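Local atomic coordinates of putative dimetal phosphatase (Danio rerio, PDB entry 2NXF), a protein that probably hydrolyses ADP-ribose and CDP-alcohols such as CDP-choline at a dinuclear metal centre, releasing AMP or CMP. Residues A[293-298]-A[312-317]. Sequence-based numbering, arbitrary orientation.
Sequences SHAFAT and GRVEDL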
loop_
_atom_site.group_PDB
_atom_site.type_symbol
_atom_site.label_atom_id
_atom_site.label_comp_id
_atom_site.label_asym_id
_atom_site.label_seq_id
_atom_site.Cartn_x
_atom_site.Cartn_y
_atom_site.Cartn_z
ATOM N N SER A 293 5.664 8.054 19.791
ATOM C CA SER A 293 4.986 6.814 19.432
ATOM C C SER A 293 5.778 6.102 18.307
ATOM O O SER A 293 6.973 6.381 18.104
ATOM C CB SER A 293 3.524 7.151 19.053
ATOM O OG SER A 293 2.798 5.984 18.705
ATOM N N HIS A 294 5.150 5.165 17.598
ATOM C CA HIS A 294 5.795 4.511 16.455
ATOM C C HIS A 294 4.721 3.868 15.620
ATOM O O HIS A 294 3.569 3.808 16.043
ATOM C CB HIS A 294 6.765 3.407 16.906
ATOM C CG HIS A 294 8.059 3.384 16.146
ATOM N ND1 HIS A 294 8.139 3.616 14.790
ATOM C CD2 HIS A 294 9.329 3.159 16.567
ATOM C CE1 HIS A 294 9.402 3.532 14.405
ATOM N NE2 HIS A 294 10.140 3.251 15.462
ATOM N N ALA A 295 5.100 3.423 14.425
ATOM C CA ALA A 295 4.211 2.610 13.572
ATOM C C ALA A 295 4.991 1.851 12.526
ATOM O O ALA A 295 5.266 2.368 11.443
ATOM C CB ALA A 295 3.148 3.490 12.883
ATOM N N PHE A 296 5.372 0.625 12.855
ATOM C CA PHE A 296 5.914 -0.266 11.855
ATOM C C PHE A 296 5.801 -1.676 12.408
ATOM O O PHE A 296 5.355 -1.879 13.542
ATOM C CB PHE A 296 7.377 0.085 11.482
ATOM C CG PHE A 296 8.405 -0.363 12.500
ATOM C CD1 PHE A 296 9.183 -1.512 12.285
ATOM C CD2 PHE A 296 8.617 0.372 13.662
ATOM C CE1 PHE A 296 10.145 -1.928 13.237
ATOM C CE2 PHE A 296 9.593 -0.027 14.614
ATOM C CZ PHE A 296 10.345 -1.180 14.402
ATOM N N ALA A 297 6.168 -2.656 11.596
ATOM C CA ALA A 297 6.114 -4.029 12.072
ATOM C C ALA A 297 7.211 -4.881 11.441
ATOM O O ALA A 297 7.861 -4.467 10.457
ATOM C CB ALA A 297 4.736 -4.619 11.758
ATOM N N THR A 298 7.354 -6.082 11.973
ATOM C CA THR A 298 8.133 -7.138 11.344
ATOM C C THR A 298 7.241 -8.369 11.302
ATOM O O THR A 298 6.610 -8.714 12.305
ATOM C CB THR A 298 9.407 -7.452 12.140
ATOM O OG1 THR A 298 10.150 -6.236 12.323
ATOM C CG2 THR A 298 10.270 -8.476 11.392
ATOM N N GLY A 312 4.396 0.474 18.714
ATOM C CA GLY A 312 3.683 1.720 18.914
ATOM C C GLY A 312 2.211 1.564 18.598
ATOM O O GLY A 312 1.498 0.842 19.304
ATOM N N ARG A 313 1.767 2.237 17.538
ATOM C CA ARG A 313 0.358 2.216 17.132
ATOM C C ARG A 313 -0.067 0.906 16.465
ATOM O O ARG A 313 -1.274 0.653 16.326
ATOM C CB ARG A 313 0.055 3.400 16.205
ATOM C CG ARG A 313 0.329 4.737 16.882
ATOM C CD ARG A 313 0.045 5.899 15.952
ATOM N NE ARG A 313 -1.283 5.815 15.369
ATOM C CZ ARG A 313 -1.573 5.995 14.083
ATOM N NH1 ARG A 313 -0.639 6.294 13.179
ATOM N NH2 ARG A 313 -2.835 5.882 13.704
ATOM N N VAL A 314 0.909 0.099 16.027
ATOM C CA VAL A 314 0.596 -1.170 15.337
ATOM C C VAL A 314 0.559 -2.329 16.343
ATOM O O VAL A 314 1.570 -2.632 16.995
ATOM C CB VAL A 314 1.636 -1.513 14.263
ATOM C CG1 VAL A 314 1.250 -2.848 13.566
ATOM C CG2 VAL A 314 1.789 -0.378 13.255
ATOM N N GLU A 315 -0.602 -2.969 16.500
ATOM C CA GLU A 315 -0.703 -4.095 17.439
ATOM C C GLU A 315 -0.216 -5.384 16.784
ATOM O O GLU A 315 -0.322 -5.543 15.560
ATOM C CB GLU A 315 -2.143 -4.290 17.912
ATOM C CG GLU A 315 -2.592 -3.321 19.017
ATOM C CD GLU A 315 -1.961 -3.612 20.387
ATOM O OE1 GLU A 315 -2.304 -4.650 21.033
ATOM O OE2 GLU A 315 -1.137 -2.767 20.817
ATOM N N ASP A 316 0.299 -6.309 17.600
ATOM C CA ASP A 316 0.704 -7.628 17.080
ATOM C C ASP A 316 -0.516 -8.350 16.497
ATOM O O ASP A 316 -1.660 -8.069 16.864
ATOM C CB ASP A 316 1.244 -8.543 18.195
ATOM C CG ASP A 316 2.565 -8.081 18.789
ATOM O OD1 ASP A 316 3.173 -7.100 18.319
ATOM O OD2 ASP A 316 2.991 -8.737 19.774
ATOM N N LEU A 317 -0.248 -9.345 15.659
ATOM C CA LEU A 317 -1.292 -10.170 15.082
ATOM C C LEU A 317 -0.696 -11.515 14.731
ATOM O O LEU A 317 0.443 -11.582 14.256
ATOM C CB LEU A 317 -1.826 -9.491 13.814
ATOM C CG LEU A 317 -3.074 -9.986 13.105
ATOM C CD1 LEU A 317 -4.248 -10.211 14.042
ATOM C CD2 LEU A 317 -3.418 -8.932 12.062
#
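Val314 lays its CG2 methyl over the backbone of Ala295 and Phe296, 3.7 Å from Phe296 N and 3.9 Å from Ala295 CA. CG2 stands anti to the carbonyl carbon of Val314, whereas CG1, anti to the backbone N, reaches toward Ala297 CB at 4.3 Å. Both methyls thus lie against one side of the chain, CG2 by Ala295 and Phe296 and CG1 by Ala297, and Phe296 N, buried here, has no polar partner in the model. The single hydrogen bond joining the segments runs from Arg313 N to His294 O, 2.8 Å long and nearly straight at 178°, although the donor stands 36° out of the carbonyl plane. Gly312 CA adds a weaker C-H contact to that oxygen; its positive phi, and the clash a CB would make with His294 O, both favour glycine at this position. The aliphatic part of Arg313 passes beside Ser293, CG lying 3.3 Å from Ser293 OG, a contact set by chi1 -60°, which puts CG beside the backbone N. Farther out, the guanidinium bonds through NH1 to Thr289 OG1 and through NH2 to His267 O, the carbonyl of a zinc ligand. An alanine here would keep the backbone bond but would probably leave Thr289 OG1 and His267 O without their guanidinium partner and open a gap beside Ser293 OG. On the far side, Phe296 CD2 lies over one face of the His294 ring, nearer its rim than its centre, 3.3 Å from the plane, while His294 NE2 bonds to Asp42 of helix 35-49. The chemistry therefore divides in two: valine methyls and one backbone bond join segment 312-317, which links strand 305-312 to the outermost strand 317-320, to an inner strand of one sheet of the calcineurin-like phosphoesterase fold, and the guanidinium ties it to Thr289 and the zinc ligand His267.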